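PDB 4MFZ: Dbv8 protein from Nonomuraea, which probably transfers long aliphatic acyl groups from acyl-CoA to the sugar nitrogen of glycopeptide antibiotics, as a GNAT-family N-acyltransferase. Local coordinates for residues R97-L102 with F135-P140; P117-E122 with R128-Y133. All blocks are in the same frame, centred on the assembly; numbering follows the deposited sequence.

Contact 1 of 2, residues R97-L102 with F135-P140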
loop_
_atom_site.group_PDB
_atom_site.type_symbol
_atom_site.label_atom_id
_atom_site.label_comp_id
_atom_site.label_asym_id
_atom_site.label_seq_id
_atom_site.Cartn_x
_atom_site.Cartn_y
_atom_site.Cartn_z
ATOM N N ARG A 97 -20.639 -2.809 -1.091
ATOM C CA ARG A 97 -20.663 -1.717 -0.114
ATOM C C ARG A 97 -19.272 -1.156 0.192
ATOM O O ARG A 97 -19.117 0.055 0.352
ATOM C CB ARG A 97 -21.429 -2.162 1.162
ATOM C CG ARG A 97 -22.911 -2.358 0.858
ATOM C CD ARG A 97 -23.667 -3.247 1.844
ATOM N NE ARG A 97 -25.083 -3.397 1.452
ATOM C CZ ARG A 97 -25.496 -4.077 0.381
ATOM N NH1 ARG A 97 -24.618 -4.726 -0.428
ATOM N NH2 ARG A 97 -26.798 -4.154 0.124
ATOM N N ALA A 98 -18.260 -2.016 0.264
ATOM C CA ALA A 98 -16.853 -1.568 0.340
ATOM C C ALA A 98 -16.477 -0.677 -0.845
ATOM O O ALA A 98 -15.879 0.358 -0.659
ATOM C CB ALA A 98 -15.896 -2.759 0.423
ATOM N N HIS A 99 -16.810 -1.099 -2.059
ATOM C CA HIS A 99 -16.578 -0.292 -3.257
ATOM C C HIS A 99 -17.289 1.057 -3.166
ATOM O O HIS A 99 -16.733 2.102 -3.522
ATOM C CB HIS A 99 -17.044 -1.063 -4.486
ATOM C CG HIS A 99 -17.252 -0.202 -5.696
ATOM N ND1 HIS A 99 -16.225 0.390 -6.359
ATOM C CD2 HIS A 99 -18.421 0.190 -6.346
ATOM C CE1 HIS A 99 -16.725 1.108 -7.383
ATOM N NE2 HIS A 99 -18.064 1.003 -7.356
ATOM N N HIS A 100 -18.516 1.029 -2.662
ATOM C CA HIS A 100 -19.313 2.227 -2.525
ATOM C C HIS A 100 -18.629 3.208 -1.618
ATOM O O HIS A 100 -18.597 4.384 -1.935
ATOM C CB HIS A 100 -20.734 1.903 -2.026
ATOM C CG HIS A 100 -21.691 3.071 -2.124
ATOM N ND1 HIS A 100 -22.997 2.977 -1.769
ATOM C CD2 HIS A 100 -21.500 4.379 -2.594
ATOM C CE1 HIS A 100 -23.600 4.174 -1.979
ATOM N NE2 HIS A 100 -22.677 5.024 -2.489
ATOM N N GLU A 101 -18.077 2.718 -0.496
ATOM C CA GLU A 101 -17.362 3.526 0.494
ATOM C C GLU A 101 -16.194 4.270 -0.180
ATOM O O GLU A 101 -15.966 5.437 0.125
ATOM C CB GLU A 101 -16.859 2.649 1.666
ATOM C CG GLU A 101 -16.035 3.353 2.752
ATOM C CD GLU A 101 -15.580 2.429 3.921
ATOM O OE1 GLU A 101 -15.147 1.244 3.724
ATOM O OE2 GLU A 101 -15.627 2.906 5.077
ATOM N N LEU A 102 -15.511 3.618 -1.127
ATOM C CA LEU A 102 -14.361 4.212 -1.828
ATOM C C LEU A 102 -14.734 5.251 -2.875
ATOM O O LEU A 102 -14.007 6.226 -3.021
ATOM C CB LEU A 102 -13.460 3.127 -2.493
ATOM C CG LEU A 102 -12.995 2.013 -1.561
ATOM C CD1 LEU A 102 -12.008 1.106 -2.289
ATOM C CD2 LEU A 102 -12.367 2.577 -0.301
ATOM N N PHE A 135 -10.359 -3.470 -5.460
ATOM C CA PHE A 135 -9.490 -2.682 -6.362
ATOM C C PHE A 135 -10.013 -2.670 -7.792
ATOM O O PHE A 135 -10.229 -1.605 -8.362
ATOM C CB PHE A 135 -8.093 -3.245 -6.344
ATOM C CG PHE A 135 -7.053 -2.297 -6.828
ATOM C CD1 PHE A 135 -6.423 -1.428 -5.939
ATOM C CD2 PHE A 135 -6.663 -2.293 -8.182
ATOM C CE1 PHE A 135 -5.430 -0.539 -6.401
ATOM C CE2 PHE A 135 -5.676 -1.422 -8.633
ATOM C CZ PHE A 135 -5.063 -0.545 -7.740
ATOM N N LEU A 136 -10.225 -3.856 -8.367
ATOM C CA LEU A 136 -10.688 -3.979 -9.755
ATOM C C LEU A 136 -12.065 -3.318 -9.967
ATOM O O LEU A 136 -12.260 -2.587 -10.958
ATOM C CB LEU A 136 -10.740 -5.441 -10.202
ATOM C CG LEU A 136 -9.486 -6.322 -10.179
ATOM C CD1 LEU A 136 -9.854 -7.763 -10.551
ATOM C CD2 LEU A 136 -8.425 -5.739 -11.125
ATOM N N ALA A 137 -12.992 -3.547 -9.025
ATOM C CA ALA A 137 -14.331 -2.914 -9.060
ATOM C C ALA A 137 -14.239 -1.376 -9.111
ATOM O O ALA A 137 -15.068 -0.724 -9.709
ATOM C CB ALA A 137 -15.146 -3.352 -7.842
ATOM N N THR A 138 -13.228 -0.810 -8.474
ATOM C CA THR A 138 -13.153 0.644 -8.252
ATOM C C THR A 138 -12.307 1.344 -9.335
ATOM O O THR A 138 -12.250 2.577 -9.379
ATOM C CB THR A 138 -12.645 0.930 -6.823
ATOM O OG1 THR A 138 -13.462 0.200 -5.905
ATOM C CG2 THR A 138 -12.752 2.426 -6.429
ATOM N N LEU A 139 -11.670 0.561 -10.202
ATOM C CA LEU A 139 -10.776 1.103 -11.257
ATOM C C LEU A 139 -11.457 2.122 -12.187
ATOM O O LEU A 139 -10.874 3.158 -12.450
ATOM C CB LEU A 139 -10.155 -0.025 -12.094
ATOM C CG LEU A 139 -8.631 -0.128 -12.153
ATOM C CD1 LEU A 139 -8.064 0.082 -10.769
ATOM C CD2 LEU A 139 -8.178 -1.479 -12.696
ATOM N N PRO A 140 -12.686 1.830 -12.690
ATOM C CA PRO A 140 -13.322 2.848 -13.516
ATOM C C PRO A 140 -13.574 4.194 -12.818
ATOM O O PRO A 140 -13.329 5.243 -13.433
ATOM C CB PRO A 140 -14.629 2.173 -13.982
ATOM C CG PRO A 140 -14.307 0.718 -13.957
ATOM C CD PRO A 140 -13.439 0.555 -12.735
#

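Contact 2 of 2, residues P117-E122 with R128-Y133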
loop_
_atom_site.group_PDB
_atom_site.type_symbol
_atom_site.label_atom_id
_atom_site.label_comp_id
_atom_site.label_asym_id
_atom_site.label_seq_id
_atom_site.Cartn_x
_atom_site.Cartn_y
_atom_site.Cartn_z
ATOM N N PRO A 117 -10.610 -4.693 7.025
ATOM C CA PRO A 117 -9.450 -5.458 7.436
ATOM C C PRO A 117 -9.160 -6.562 6.407
ATOM O O PRO A 117 -9.932 -6.749 5.456
ATOM C CB PRO A 117 -9.902 -6.071 8.774
ATOM C CG PRO A 117 -11.363 -6.274 8.590
ATOM C CD PRO A 117 -11.838 -5.138 7.712
ATOM N N THR A 118 -8.052 -7.270 6.577
ATOM C CA THR A 118 -7.881 -8.543 5.887
ATOM C C THR A 118 -8.929 -9.486 6.433
ATOM O O THR A 118 -9.052 -9.600 7.644
ATOM C CB THR A 118 -6.515 -9.126 6.217
ATOM O OG1 THR A 118 -5.537 -8.165 5.856
ATOM C CG2 THR A 118 -6.286 -10.454 5.482
ATOM N N LEU A 119 -9.676 -10.135 5.540
ATOM C CA LEU A 119 -10.755 -11.084 5.879
ATOM C C LEU A 119 -10.227 -12.467 6.307
ATOM O O LEU A 119 -9.096 -12.822 5.961
ATOM C CB LEU A 119 -11.696 -11.255 4.684
ATOM C CG LEU A 119 -12.323 -10.016 4.034
ATOM C CD1 LEU A 119 -13.353 -10.430 2.971
ATOM C CD2 LEU A 119 -12.944 -9.117 5.094
ATOM N N PRO A 120 -11.034 -13.231 7.083
ATOM C CA PRO A 120 -10.641 -14.591 7.437
ATOM C C PRO A 120 -10.532 -15.439 6.193
ATOM O O PRO A 120 -11.441 -15.422 5.356
ATOM C CB PRO A 120 -11.788 -15.071 8.349
ATOM C CG PRO A 120 -12.284 -13.800 8.981
ATOM C CD PRO A 120 -12.190 -12.772 7.873
ATOM N N TYR A 121 -9.415 -16.158 6.057
ATOM C CA TYR A 121 -9.169 -16.948 4.835
ATOM C C TYR A 121 -9.883 -18.295 4.784
ATOM O O TYR A 121 -9.964 -18.889 3.708
ATOM C CB TYR A 121 -7.655 -17.180 4.571
ATOM C CG TYR A 121 -6.806 -15.927 4.385
ATOM C CD1 TYR A 121 -7.383 -14.701 4.046
ATOM C CD2 TYR A 121 -5.399 -15.985 4.536
ATOM C CE1 TYR A 121 -6.602 -13.564 3.878
ATOM C CE2 TYR A 121 -4.612 -14.860 4.354
ATOM C CZ TYR A 121 -5.205 -13.655 4.032
ATOM O OH TYR A 121 -4.419 -12.522 3.875
ATOM N N GLU A 122 -10.412 -18.788 5.904
ATOM C CA GLU A 122 -11.060 -20.132 5.904
ATOM C C GLU A 122 -12.321 -20.222 5.025
ATOM O O GLU A 122 -12.818 -21.307 4.693
ATOM C CB GLU A 122 -11.372 -20.587 7.331
ATOM C CG GLU A 122 -12.321 -19.668 8.090
ATOM C CD GLU A 122 -11.585 -18.640 8.927
ATOM O OE1 GLU A 122 -12.085 -18.358 10.035
ATOM O OE2 GLU A 122 -10.493 -18.149 8.500
ATOM N N ARG A 128 -9.729 -14.304 0.708
ATOM C CA ARG A 128 -8.296 -14.084 0.658
ATOM C C ARG A 128 -7.866 -12.935 -0.301
ATOM O O ARG A 128 -7.031 -12.091 0.046
ATOM C CB ARG A 128 -7.677 -15.448 0.293
ATOM C CG ARG A 128 -6.177 -15.510 0.215
ATOM C CD ARG A 128 -5.758 -16.910 -0.264
ATOM N NE ARG A 128 -5.972 -17.893 0.793
ATOM C CZ ARG A 128 -5.120 -18.113 1.786
ATOM N NH1 ARG A 128 -3.972 -17.449 1.839
ATOM N NH2 ARG A 128 -5.395 -19.032 2.712
ATOM N N TYR A 129 -8.483 -12.873 -1.478
ATOM C CA TYR A 129 -8.193 -11.816 -2.450
ATOM C C TYR A 129 -9.235 -10.665 -2.462
ATOM O O TYR A 129 -9.305 -9.912 -3.412
ATOM C CB TYR A 129 -8.090 -12.416 -3.850
ATOM C CG TYR A 129 -6.932 -13.392 -4.037
ATOM C CD1 TYR A 129 -5.618 -12.934 -4.032
ATOM C CD2 TYR A 129 -7.155 -14.771 -4.235
ATOM C CE1 TYR A 129 -4.552 -13.796 -4.194
ATOM C CE2 TYR A 129 -6.077 -15.642 -4.419
ATOM C CZ TYR A 129 -4.781 -15.136 -4.396
ATOM O OH TYR A 129 -3.672 -15.927 -4.571
ATOM N N PHE A 130 -10.030 -10.536 -1.403
ATOM C CA PHE A 130 -11.121 -9.535 -1.346
ATOM C C PHE A 130 -10.714 -8.151 -1.849
ATOM O O PHE A 130 -11.432 -7.542 -2.598
ATOM C CB PHE A 130 -11.654 -9.404 0.099
ATOM C CG PHE A 130 -12.728 -8.355 0.266
ATOM C CD1 PHE A 130 -14.008 -8.557 -0.242
ATOM C CD2 PHE A 130 -12.460 -7.153 0.944
ATOM C CE1 PHE A 130 -15.008 -7.580 -0.080
ATOM C CE2 PHE A 130 -13.453 -6.181 1.109
ATOM C CZ PHE A 130 -14.728 -6.389 0.597
ATOM N N HIS A 131 -9.562 -7.664 -1.413
ATOM C CA HIS A 131 -9.105 -6.313 -1.770
ATOM C C HIS A 131 -8.668 -6.153 -3.195
ATOM O O HIS A 131 -8.711 -5.036 -3.728
ATOM C CB HIS A 131 -8.031 -5.844 -0.786
ATOM C CG HIS A 131 -8.570 -5.652 0.602
ATOM N ND1 HIS A 131 -9.341 -4.583 0.939
ATOM C CD2 HIS A 131 -8.509 -6.461 1.723
ATOM C CE1 HIS A 131 -9.717 -4.692 2.237
ATOM N NE2 HIS A 131 -9.212 -5.835 2.717
ATOM N N VAL A 132 -8.286 -7.255 -3.840
ATOM C CA VAL A 132 -8.082 -7.263 -5.276
ATOM C C VAL A 132 -9.400 -6.978 -5.950
ATOM O O VAL A 132 -9.475 -6.164 -6.861
ATOM C CB VAL A 132 -7.558 -8.634 -5.776
ATOM C CG1 VAL A 132 -7.346 -8.616 -7.284
ATOM C CG2 VAL A 132 -6.270 -8.979 -5.069
ATOM N N TYR A 133 -10.462 -7.657 -5.511
ATOM C CA TYR A 133 -11.788 -7.439 -6.111
ATOM C C TYR A 133 -12.307 -6.024 -5.861
ATOM O O TYR A 133 -12.802 -5.402 -6.779
ATOM C CB TYR A 133 -12.790 -8.511 -5.667
ATOM C CG TYR A 133 -12.292 -9.898 -5.999
ATOM C CD1 TYR A 133 -12.008 -10.247 -7.305
ATOM C CD2 TYR A 133 -12.044 -10.831 -4.996
ATOM C CE1 TYR A 133 -11.521 -11.509 -7.623
ATOM C CE2 TYR A 133 -11.572 -12.090 -5.306
ATOM C CZ TYR A 133 -11.319 -12.414 -6.628
ATOM O OH TYR A 133 -10.846 -13.656 -6.943
HETATM O O HOH W 1 -5.087 -10.900 1.928
HETATM O O HOH W 2 -8.323 -19.308 1.302
#

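Contact 1 of 2, residues R97-L102 with F135-P140
H99 and T138 lie nearest each other, CA to CA, where two helical segments pass at 9.6 Å between their short axes, their N-to-C directions 41° apart. This is helix-helix packing inside the all-helical N-terminal part of a GNAT acyltransferase, joining helix 89-104 to helix 130-148. The interface is small, 191 Å² summed over both sides, and all four residues that meet in it are buried.

Its polar centre is one nearly straight hydrogen bond, from H99 ND1 to T138 OG1, 2.8 Å long with an N-H...O angle of 173°. The oxygen lies in the imidazole plane, so the ring meets the hydroxyl edge-on; the bond requires the proton on ND1. H99 CG is anti to the backbone N (chi1 162°), a torsion that swings the ring across to the second helix. T138 OG1 also bonds to V134 O, one turn earlier in its own helix, so the hydroxyl passes its proton back to that carbonyl while accepting from the histidine.

Carbon packing is supplied by L102, which also rests on T186 and V189 of helix 182-192. It crosses T138 at about a right angle, with its CB 4.1 Å from T138 CG2. Separately, beside the hydrogen bond, H99 CE1 approaches A137 O obliquely at 3.4 Å.

Contact 2 of 2, residues P117-E122 with R128-Y133
The Y121 ring has the aliphatic part of R128 over one face: R128 CG stands 4.1 Å from the ring centroid and 8° off the normal, a CH-pi contact. R128 CG is anti to the backbone N, and a bend at chi3 turns the guanidinium toward the CB and CD2 rim of the tyrosine. Y121 CD2 lies over a face of that group, 3.4 Å from R128 NH1, with the two planes 43° apart and therefore not stacked flat. At the guanidinium edge, a water accepts from R128 NE and donates to Y121 O. A second water links Y121 OH, 2.6 Å away, to R128 O.

The H131 ring carries F130 CD2 over one face and P117 O at its edge. The bond from H131 NE2 to P117 O is 3.0 Å long and lies close to the imidazole plane, but it reaches the oxygen from above the carbonyl plane, 56° out of it. Deeper in, L119 CD1 comes within 3.5 Å of F130 CG, and both side chains also touch L94 of helix 89-104.

Thus the irregular 117-122 segment is fastened at three points to the turn where helix 125-128 gives way to helix 130-148. Because R128 NH1 also bonds to G177 O and forms a salt bridge with E176, the arginine joins two loops, and its positive charge has a carboxylate partner.

How the contacts relate
Contact 1 is wholly buried, whereas contact 2 is partly buried and includes exposed residues of a loop. Both use helix 130-148: contact 2 engages its first turn and the residues just before it, and contact 1 a later portion, with centres about 14 Å apart. Contact 2 also falls between the two segments of contact 1 along the chain. They meet directly where A98 CB packs 3.8 Å from F130 CZ. Each has one histidine-donated hydrogen bond, to a side-chain hydroxyl in contact 1 and to a main-chain carbonyl in contact 2. A charged side chain does the touching, and waters bridge the segments, in contact 2, which buries the larger area, 349 Å² against 191 Å².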